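Local coordinates for protein ribonuclease T2 (Homo sapiens, PDB 3T0O) that cleaves single-stranded RNA, preferentially between purine and uridine, releasing purine-2',3'-cyclophosphate-ended fragments that feed innate immune sensing, at residues A[34-46]-A[110-124]. Residues are numbered along the deposited sequence; the frame is centred on the assembly and turned at random.
Sequences PPDYWTIHGLWPD and YFGRSLELYRELDLN
The carboxamide of N124 grips both backbone polar atoms of W38, a worked example of helix-to-sheet joining in the alpha+beta fold of the RNase T2 family, helices packed on an antiparallel sheet: N124, at the start of helix 123-129, and Y118, on helix 107-121, bind the backbone of W38, just before strand 39-45. OD1 of N124 receives W38 N at 2.8 Å on a lone pair, while ND2 of N124 returns a 2.9 Å bond to W38 O, almost within its own amide plane; this two-bond clasp fixes the rotation of the amide. W38 O also takes the hydroxyl of Y118 at 2.6 Å; the donor lies in the carbonyl plane of W38, and W38 O lies at the edge of the Y118 ring. OD1 of N124 further meets CD1 at the rim of the W38 indole, whose NE1 bonds to Y224 OH and one face of which is covered by CD2 of L123, offset from the centre.

Between strand 39-45 and helix 107-121, the I40 side chain packs at a slant against that of Y118, CG1 of I40 3.4 Å from CD1 of Y118, and CD1 of I40 reaches CD2 of L115. Further along, CB of L43 packs against OG of S114 at 3.3 Å; a bond from this hydroxyl to Y110 O holds it there. Outward, H41, a predicted active-site residue, bonds to Q174, while W44 NE1 bonds to E90, active-site by similarity. Y110, about 4 Å from H94 (also predicted) between side chains, has CG anti to the backbone nitrogen (chi1 171°), which carries its ring edge to L43 O; its OH donates there at 2.6 Å and receives a bond from a water that itself accepts L43 N.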
ATOM      1  N   PRO A  34     -15.256   5.385  -0.294  1.00 17.78           N
ATOM      2  CA  PRO A  34     -13.844   5.025  -0.123  1.00 15.43           C
ATOM      3  C   PRO A  34     -13.386   5.427   1.270  1.00 16.47           C
ATOM      4  O   PRO A  34     -13.707   6.547   1.745  1.00 17.73           O
ATOM      5  CB  PRO A  34     -13.145   5.840  -1.184  1.00 14.98           C
ATOM      6  CG  PRO A  34     -14.243   6.030  -2.281  1.00 16.62           C
ATOM      7  CD  PRO A  34     -15.483   6.168  -1.517  1.00 16.15           C
ATOM      8  N   PRO A  35     -12.655   4.532   1.956  1.00 14.66           N
ATOM      9  CA  PRO A  35     -12.046   4.995   3.240  1.00 14.51           C
ATOM     10  C   PRO A  35     -11.278   6.305   3.081  1.00 14.61           C
ATOM     11  O   PRO A  35     -10.552   6.489   2.101  1.00 14.06           O
ATOM     12  CB  PRO A  35     -11.024   3.871   3.540  1.00 14.07           C
ATOM     13  CG  PRO A  35     -11.623   2.661   2.898  1.00 15.04           C
ATOM     14  CD  PRO A  35     -12.238   3.163   1.614  1.00 14.44           C
ATOM     15  N   ASP A  36     -11.366   7.156   4.103  1.00 14.28           N
ATOM     16  CA  ASP A  36     -10.685   8.413   4.060  0.50 13.75           C
ATOM     17  C   ASP A  36      -9.290   8.334   4.697  1.00 13.19           C
ATOM     18  O   ASP A  36      -8.758   9.328   5.296  1.00 15.16           O
ATOM     19  CB  ASP A  36     -11.545   9.481   4.753  0.50 15.63           C
ATOM     20  CG  ASP A  36     -11.711   9.224   6.223  0.50 17.51           C
ATOM     21  OD1 ASP A  36     -12.294  10.095   6.935  0.50 20.81           O
ATOM     22  OD2 ASP A  36     -11.307   8.152   6.708  0.50 17.00           O
ATOM     23  N   TYR A  37      -8.603   7.224   4.429  1.00 11.21           N
ATOM     24  CA  TYR A  37      -7.227   7.072   4.921  1.00  9.50           C
ATOM     25  C   TYR A  37      -6.484   6.136   3.999  1.00  9.66           C
ATOM     26  O   TYR A  37      -7.115   5.383   3.259  1.00 10.90           O
ATOM     27  CB  TYR A  37      -7.225   6.483   6.346  1.00 11.84           C
ATOM     28  CG  TYR A  37      -8.093   5.285   6.574  1.00 10.38           C
ATOM     29  CD1 TYR A  37      -7.584   3.987   6.418  1.00 13.09           C
ATOM     30  CD2 TYR A  37      -9.376   5.445   7.034  1.00 14.06           C
ATOM     31  CE1 TYR A  37      -8.348   2.875   6.703  1.00 12.89           C
ATOM     32  CE2 TYR A  37     -10.154   4.307   7.256  1.00 12.71           C
ATOM     33  CZ  TYR A  37      -9.617   3.061   7.037  1.00 13.76           C
ATOM     34  OH  TYR A  37     -10.434   1.958   7.397  1.00 19.47           O
ATOM     35  N   TRP A  38      -5.180   6.270   3.953  1.00  8.58           N
ATOM     36  CA  TRP A  38      -4.341   5.377   3.195  1.00  7.49           C
ATOM     37  C   TRP A  38      -4.412   4.007   3.738  1.00  8.34           C
ATOM     38  O   TRP A  38      -4.414   3.806   4.960  1.00  9.87           O
ATOM     39  CB  TRP A  38      -2.866   5.836   3.307  1.00  8.68           C
ATOM     40  CG  TRP A  38      -2.677   7.162   2.579  1.00  8.09           C
ATOM     41  CD1 TRP A  38      -2.989   8.444   3.072  1.00 11.95           C
ATOM     42  CD2 TRP A  38      -2.172   7.343   1.260  1.00  7.61           C
ATOM     43  NE1 TRP A  38      -2.737   9.376   2.076  1.00 11.45           N
ATOM     44  CE2 TRP A  38      -2.211   8.744   0.977  1.00 10.83           C
ATOM     45  CE3 TRP A  38      -1.675   6.462   0.284  1.00  6.79           C
ATOM     46  CZ2 TRP A  38      -1.815   9.273  -0.245  1.00  9.76           C
ATOM     47  CZ3 TRP A  38      -1.240   6.987  -0.937  1.00  8.72           C
ATOM     48  CH2 TRP A  38      -1.295   8.400  -1.182  1.00  7.66           C
ATOM     49  N   THR A  39      -4.531   3.038   2.818  1.00  8.21           N
ATOM     50  CA  THR A  39      -4.624   1.629   3.249  1.00  8.51           C
ATOM     51  C   THR A  39      -3.533   0.800   2.584  1.00  7.55           C
ATOM     52  O   THR A  39      -2.781   1.263   1.710  1.00  7.25           O
ATOM     53  CB  THR A  39      -6.007   0.996   2.813  1.00  7.72           C
ATOM     54  OG1 THR A  39      -6.134   1.160   1.386  1.00  9.65           O
ATOM     55  CG2 THR A  39      -7.113   1.769   3.485  1.00 10.10           C
ATOM     56  N   ILE A  40      -3.408  -0.469   3.051  1.00  7.53           N
ATOM     57  CA  ILE A  40      -2.385  -1.351   2.552  1.00  8.32           C
ATOM     58  C   ILE A  40      -2.717  -1.892   1.190  1.00  7.75           C
ATOM     59  O   ILE A  40      -3.807  -2.448   0.984  1.00 10.31           O
ATOM     60  CB  ILE A  40      -2.225  -2.546   3.491  1.00  8.99           C
ATOM     61  CG1 ILE A  40      -1.871  -2.037   4.891  1.00  8.26           C
ATOM     62  CG2 ILE A  40      -1.141  -3.461   2.901  1.00  9.30           C
ATOM     63  CD1 ILE A  40      -1.943  -3.177   5.953  1.00 11.30           C
ATOM     64  N   HIS A  41      -1.821  -1.708   0.235  1.00  6.03           N
ATOM     65  CA  HIS A  41      -1.899  -2.471  -0.992  1.00  7.33           C
ATOM     66  C   HIS A  41      -1.179  -3.805  -0.810  1.00  8.39           C
ATOM     67  O   HIS A  41      -1.795  -4.877  -0.963  1.00  9.42           O
ATOM     68  CB  HIS A  41      -1.292  -1.670  -2.083  1.00  8.51           C
ATOM     69  CG  HIS A  41      -1.561  -2.270  -3.413  1.00  9.53           C
ATOM     70  ND1 HIS A  41      -1.306  -1.594  -4.583  1.00  9.13           N
ATOM     71  CD2 HIS A  41      -2.075  -3.471  -3.759  1.00 10.13           C
ATOM     72  CE1 HIS A  41      -1.624  -2.364  -5.612  1.00 10.87           C
ATOM     73  NE2 HIS A  41      -2.106  -3.507  -5.153  1.00 11.33           N
ATOM     74  N   GLY A  42       0.096  -3.775  -0.396  1.00  8.50           N
ATOM     75  CA  GLY A  42       0.714  -5.023  -0.029  1.00  9.20           C
ATOM     76  C   GLY A  42       2.156  -4.808   0.405  1.00  9.71           C
ATOM     77  O   GLY A  42       2.647  -3.689   0.451  1.00  8.85           O
ATOM     78  N   LEU A  43       2.791  -5.920   0.777  1.00  8.85           N
ATOM     79  CA  LEU A  43       4.161  -5.965   1.159  1.00  9.67           C
ATOM     80  C   LEU A  43       4.885  -6.830   0.155  1.00 11.90           C
ATOM     81  O   LEU A  43       4.701  -8.038   0.118  1.00 12.27           O
ATOM     82  CB  LEU A  43       4.283  -6.513   2.589  1.00 10.50           C
ATOM     83  CG  LEU A  43       5.735  -6.656   3.024  1.00 12.66           C
ATOM     84  CD1 LEU A  43       6.379  -5.310   3.206  1.00 11.88           C
ATOM     85  CD2 LEU A  43       5.784  -7.408   4.408  1.00 14.06           C
ATOM     86  N   TRP A  44       5.602  -6.179  -0.735  1.00 11.12           N
ATOM     87  CA  TRP A  44       6.053  -6.899  -1.929  1.00 11.85           C
ATOM     88  C   TRP A  44       7.559  -7.090  -1.993  1.00 12.17           C
ATOM     89  O   TRP A  44       8.307  -6.108  -1.941  1.00 13.09           O
ATOM     90  CB  TRP A  44       5.721  -6.021  -3.130  1.00 11.36           C
ATOM     91  CG  TRP A  44       4.252  -5.747  -3.336  1.00  9.88           C
ATOM     92  CD1 TRP A  44       3.232  -6.321  -2.774  1.00 10.86           C
ATOM     93  CD2 TRP A  44       3.746  -4.798  -4.270  1.00 11.21           C
ATOM     94  NE1 TRP A  44       2.033  -5.773  -3.242  1.00 11.60           N
ATOM     95  CE2 TRP A  44       2.362  -4.831  -4.171  1.00 11.00           C
ATOM     96  CE3 TRP A  44       4.353  -3.949  -5.185  1.00 14.49           C
ATOM     97  CZ2 TRP A  44       1.527  -4.016  -4.947  1.00 14.25           C
ATOM     98  CZ3 TRP A  44       3.525  -3.128  -5.938  1.00 16.09           C
ATOM     99  CH2 TRP A  44       2.189  -3.145  -5.783  1.00 14.74           C
ATOM    100  N   PRO A  45       8.041  -8.321  -2.137  1.00 12.36           N
ATOM    101  CA  PRO A  45       9.454  -8.500  -2.517  1.00 13.32           C
ATOM    102  C   PRO A  45       9.653  -7.749  -3.820  1.00 15.07           C
ATOM    103  O   PRO A  45       8.776  -7.795  -4.700  1.00 16.45           O
ATOM    104  CB  PRO A  45       9.577 -10.013  -2.678  1.00 14.31           C
ATOM    105  CG  PRO A  45       8.612 -10.532  -1.630  1.00 13.05           C
ATOM    106  CD  PRO A  45       7.356  -9.590  -1.815  1.00 13.86           C
ATOM    107  N   ASP A  46      10.802  -7.117  -3.935  1.00 15.78           N
ATOM    108  CA  ASP A  46      11.027  -6.240  -5.083  1.00 17.94           C
ATOM    109  C   ASP A  46      11.141  -6.982  -6.409  1.00 20.01           C
ATOM    110  O   ASP A  46      10.552  -6.537  -7.391  1.00 23.26           O
ATOM    111  CB  ASP A  46      12.227  -5.285  -4.847  1.00 18.31           C
ATOM    112  CG  ASP A  46      13.564  -6.008  -4.649  1.00 21.43           C
ATOM    113  OD1 ASP A  46      13.617  -7.232  -4.478  1.00 20.28           O
ATOM    114  OD2 ASP A  46      14.630  -5.325  -4.785  1.00 23.76           O
ATOM    115  N   TYR A 110       3.285 -13.360   7.616  1.00 14.73           N
ATOM    116  CA  TYR A 110       3.359 -12.380   6.572  1.00 12.99           C
ATOM    117  C   TYR A 110       2.255 -11.319   6.687  1.00 13.29           C
ATOM    118  O   TYR A 110       2.515 -10.125   6.652  1.00 12.38           O
ATOM    119  CB  TYR A 110       3.227 -13.141   5.228  1.00 12.46           C
ATOM    120  CG  TYR A 110       3.084 -12.231   4.052  1.00 13.28           C
ATOM    121  CD1 TYR A 110       4.183 -11.548   3.568  1.00 12.84           C
ATOM    122  CD2 TYR A 110       1.854 -12.036   3.442  1.00 12.50           C
ATOM    123  CE1 TYR A 110       4.077 -10.701   2.460  1.00 12.46           C
ATOM    124  CE2 TYR A 110       1.757 -11.194   2.343  1.00 15.80           C
ATOM    125  CZ  TYR A 110       2.906 -10.581   1.855  1.00 14.04           C
ATOM    126  OH  TYR A 110       2.817  -9.728   0.753  1.00 14.35           O
ATOM    127  N   PHE A 111       1.001 -11.761   6.728  1.00 12.95           N
ATOM    128  CA  PHE A 111      -0.037 -10.772   6.816  1.00 12.76           C
ATOM    129  C   PHE A 111       0.019 -10.032   8.153  1.00 12.83           C
ATOM    130  O   PHE A 111      -0.226  -8.809   8.160  1.00 12.20           O
ATOM    131  CB  PHE A 111      -1.411 -11.432   6.602  1.00 13.22           C
ATOM    132  CG  PHE A 111      -1.681 -11.743   5.184  1.00 12.84           C
ATOM    133  CD1 PHE A 111      -2.131 -10.757   4.324  1.00 15.53           C
ATOM    134  CD2 PHE A 111      -1.572 -13.043   4.705  1.00 14.41           C
ATOM    135  CE1 PHE A 111      -2.409 -11.089   2.976  1.00 15.36           C
ATOM    136  CE2 PHE A 111      -1.819 -13.366   3.388  1.00 15.81           C
ATOM    137  CZ  PHE A 111      -2.248 -12.411   2.523  1.00 14.25           C
ATOM    138  N   GLY A 112       0.403 -10.712   9.240  1.00 14.86           N
ATOM    139  CA  GLY A 112       0.416 -10.041  10.519  1.00 14.76           C
ATOM    140  C   GLY A 112       1.521  -9.010  10.545  1.00 14.74           C
ATOM    141  O   GLY A 112       1.336  -7.912  11.121  1.00 14.55           O
ATOM    142  N   ARG A 113       2.666  -9.345   9.946  1.00 15.30           N
ATOM    143  CA  ARG A 113       3.776  -8.388   9.945  1.00 14.53           C
ATOM    144  C   ARG A 113       3.467  -7.203   9.087  1.00 13.61           C
ATOM    145  O   ARG A 113       3.836  -6.067   9.383  1.00 12.77           O
ATOM    146  CB  ARG A 113       5.114  -9.070   9.532  1.00 15.59           C
ATOM    147  CG  ARG A 113       6.295  -8.147   9.472  1.00 15.39           C
ATOM    148  CD  ARG A 113       6.616  -7.530  10.864  1.00 19.76           C
ATOM    149  NE  ARG A 113       7.909  -6.859  10.807  1.00 20.05           N
ATOM    150  CZ  ARG A 113       8.262  -5.852  11.595  1.00 25.67           C
ATOM    151  NH1 ARG A 113       7.402  -5.392  12.493  1.00 23.16           N
ATOM    152  NH2 ARG A 113       9.445  -5.288  11.460  1.00 24.92           N
ATOM    153  N   SER A 114       2.767  -7.448   7.972  1.00 12.79           N
ATOM    154  CA  SER A 114       2.333  -6.393   7.106  1.00 12.04           C
ATOM    155  C   SER A 114       1.453  -5.422   7.829  1.00 12.47           C
ATOM    156  O   SER A 114       1.637  -4.209   7.759  1.00 11.90           O
ATOM    157  CB  SER A 114       1.575  -6.995   5.916  1.00 12.77           C
ATOM    158  OG  SER A 114       2.513  -7.746   5.145  1.00 14.60           O
ATOM    159  N   LEU A 115       0.507  -5.937   8.593  1.00 12.78           N
ATOM    160  CA  LEU A 115      -0.349  -5.038   9.371  1.00 11.90           C
ATOM    161  C   LEU A 115       0.440  -4.301  10.423  1.00 12.92           C
ATOM    162  O   LEU A 115       0.152  -3.123  10.684  1.00 13.66           O
ATOM    163  CB  LEU A 115      -1.433  -5.858  10.069  1.00 12.83           C
ATOM    164  CG  LEU A 115      -2.441  -6.461   9.108  1.00 12.04           C
ATOM    165  CD1 LEU A 115      -3.248  -7.552   9.820  1.00 16.00           C
ATOM    166  CD2 LEU A 115      -3.406  -5.424   8.599  1.00 13.62           C
ATOM    167  N   GLU A 116       1.397  -4.967  11.059  1.00 12.71           N
ATOM    168  CA  GLU A 116       2.205  -4.281  12.081  1.00 13.43           C
ATOM    169  C   GLU A 116       2.966  -3.168  11.484  1.00 12.80           C
ATOM    170  O   GLU A 116       2.998  -2.075  12.043  1.00 13.63           O
ATOM    171  CB  GLU A 116       3.158  -5.287  12.689  1.00 14.62           C
ATOM    172  CG  GLU A 116       3.934  -4.813  13.842  1.00 19.64           C
ATOM    173  CD  GLU A 116       4.663  -5.997  14.474  1.00 28.62           C
ATOM    174  OE1 GLU A 116       5.303  -6.788  13.739  1.00 26.84           O
ATOM    175  OE2 GLU A 116       4.573  -6.163  15.711  1.00 32.84           O
ATOM    176  N   LEU A 117       3.577  -3.410  10.337  1.00 11.88           N
ATOM    177  CA  LEU A 117       4.371  -2.366   9.672  1.00 11.50           C
ATOM    178  C   LEU A 117       3.491  -1.199   9.291  1.00  9.96           C
ATOM    179  O   LEU A 117       3.886  -0.033   9.417  1.00 11.55           O
ATOM    180  CB  LEU A 117       4.972  -2.972   8.376  1.00 11.17           C
ATOM    181  CG  LEU A 117       6.109  -3.898   8.755  1.00 13.40           C
ATOM    182  CD1 LEU A 117       6.498  -4.613   7.477  1.00 15.19           C
ATOM    183  CD2 LEU A 117       7.318  -3.033   9.225  1.00 17.27           C
ATOM    184  N   TYR A 118       2.265  -1.495   8.826  1.00  8.80           N
ATOM    185  CA  TYR A 118       1.365  -0.388   8.480  1.00  9.15           C
ATOM    186  C   TYR A 118       1.096   0.489   9.737  1.00 10.22           C
ATOM    187  O   TYR A 118       1.109   1.706   9.621  1.00 11.31           O
ATOM    188  CB  TYR A 118       0.034  -1.054   8.091  1.00  9.52           C
ATOM    189  CG  TYR A 118      -1.108  -0.071   7.827  1.00 10.93           C
ATOM    190  CD1 TYR A 118      -1.111   0.697   6.683  1.00  8.69           C
ATOM    191  CD2 TYR A 118      -2.135   0.037   8.732  1.00  9.56           C
ATOM    192  CE1 TYR A 118      -2.212   1.572   6.454  1.00  9.06           C
ATOM    193  CE2 TYR A 118      -3.232   0.890   8.530  1.00 12.16           C
ATOM    194  CZ  TYR A 118      -3.243   1.631   7.370  1.00 10.60           C
ATOM    195  OH  TYR A 118      -4.347   2.470   7.217  1.00 12.23           O
ATOM    196  N   ARG A 119       0.886  -0.129  10.887  1.00 11.53           N
ATOM    197  CA  ARG A 119       0.630   0.590  12.145  0.50 12.30           C
ATOM    198  C   ARG A 119       1.829   1.411  12.589  1.00 13.18           C
ATOM    199  O   ARG A 119       1.680   2.513  13.145  1.00 15.17           O
ATOM    200  CB  ARG A 119       0.254  -0.427  13.264  0.50 13.34           C
ATOM    201  CG  ARG A 119      -1.054  -1.187  12.958  0.50 16.25           C
ATOM    202  CD  ARG A 119      -1.598  -2.045  14.131  0.50 18.43           C
ATOM    203  NE  ARG A 119      -0.616  -2.965  14.703  0.50 22.27           N
ATOM    204  CZ  ARG A 119      -0.558  -4.282  14.503  0.50 21.85           C
ATOM    205  NH1 ARG A 119      -1.402  -4.914  13.704  0.50 21.15           N
ATOM    206  NH2 ARG A 119       0.383  -4.979  15.122  0.50 25.08           N
ATOM    207  N   GLU A 120       3.020   0.807  12.448  1.00 13.21           N
ATOM    208  CA  GLU A 120       4.243   1.427  12.920  1.00 14.20           C
ATOM    209  C   GLU A 120       4.594   2.571  11.983  1.00 14.01           C
ATOM    210  O   GLU A 120       5.057   3.649  12.426  1.00 14.84           O
ATOM    211  CB  GLU A 120       5.374   0.397  12.970  1.00 15.22           C
ATOM    212  CG  GLU A 120       5.146  -0.603  14.089  1.00 22.52           C
ATOM    213  CD  GLU A 120       6.193  -1.675  14.134  1.00 28.68           C
ATOM    214  OE1 GLU A 120       7.100  -1.727  13.273  1.00 33.78           O
ATOM    215  OE2 GLU A 120       6.096  -2.454  15.083  1.00 32.29           O
ATOM    216  N   LEU A 121       4.379   2.392  10.687  1.00 11.88           N
ATOM    217  CA  LEU A 121       4.704   3.490   9.831  1.00 10.84           C
ATOM    218  C   LEU A 121       3.733   4.662   9.995  1.00 11.28           C
ATOM    219  O   LEU A 121       4.096   5.866   9.969  1.00 10.24           O
ATOM    220  CB  LEU A 121       4.640   3.026   8.381  1.00 12.07           C
ATOM    221  CG  LEU A 121       5.792   2.047   8.154  1.00 15.09           C
ATOM    222  CD1 LEU A 121       5.519   1.376   6.782  1.00 15.81           C
ATOM    223  CD2 LEU A 121       7.195   2.735   8.140  1.00 17.81           C
ATOM    224  N   ASP A 122       2.441   4.303  10.229  1.00 10.61           N
ATOM    225  CA  ASP A 122       1.395   5.318  10.373  1.00  9.66           C
ATOM    226  C   ASP A 122       1.472   6.495   9.428  1.00 10.27           C
ATOM    227  O   ASP A 122       1.523   7.656   9.844  1.00 11.65           O
ATOM    228  CB  ASP A 122       1.220   5.733  11.816  1.00 11.42           C
ATOM    229  CG  ASP A 122      -0.196   6.351  12.057  1.00 12.02           C
ATOM    230  OD1 ASP A 122      -0.980   6.461  11.077  1.00 15.53           O
ATOM    231  OD2 ASP A 122      -0.413   6.669  13.240  1.00 17.63           O
ATOM    232  N   LEU A 123       1.447   6.134   8.147  1.00  9.52           N
ATOM    233  CA  LEU A 123       1.500   7.145   7.108  1.00  9.05           C
ATOM    234  C   LEU A 123       0.373   8.151   7.201  1.00 10.25           C
ATOM    235  O   LEU A 123       0.595   9.303   6.983  1.00 10.70           O
ATOM    236  CB  LEU A 123       1.493   6.403   5.759  1.00 10.22           C
ATOM    237  CG  LEU A 123       1.257   7.326   4.547  1.00  9.57           C
ATOM    238  CD1 LEU A 123       2.488   8.257   4.300  1.00 11.31           C
ATOM    239  CD2 LEU A 123       1.024   6.384   3.347  1.00 12.26           C
ATOM    240  N   ASN A 124      -0.796   7.706   7.598  1.00 10.95           N
ATOM    241  CA  ASN A 124      -1.906   8.606   7.763  1.00 11.19           C
ATOM    242  C   ASN A 124      -1.630   9.701   8.804  1.00 11.65           C
ATOM    243  O   ASN A 124      -1.869  10.897   8.505  1.00 12.95           O
ATOM    244  CB  ASN A 124      -3.121   7.838   8.126  1.00 12.69           C
ATOM    245  CG  ASN A 124      -3.669   7.154   6.944  1.00 11.95           C
ATOM    246  OD1 ASN A 124      -4.188   7.848   6.063  1.00 13.39           O
ATOM    247  ND2 ASN A 124      -3.632   5.817   6.928  1.00 13.82           N
TER
HETATM  248  O   HOH W   1       0.987  -8.048  -0.103  1.00 10.56           O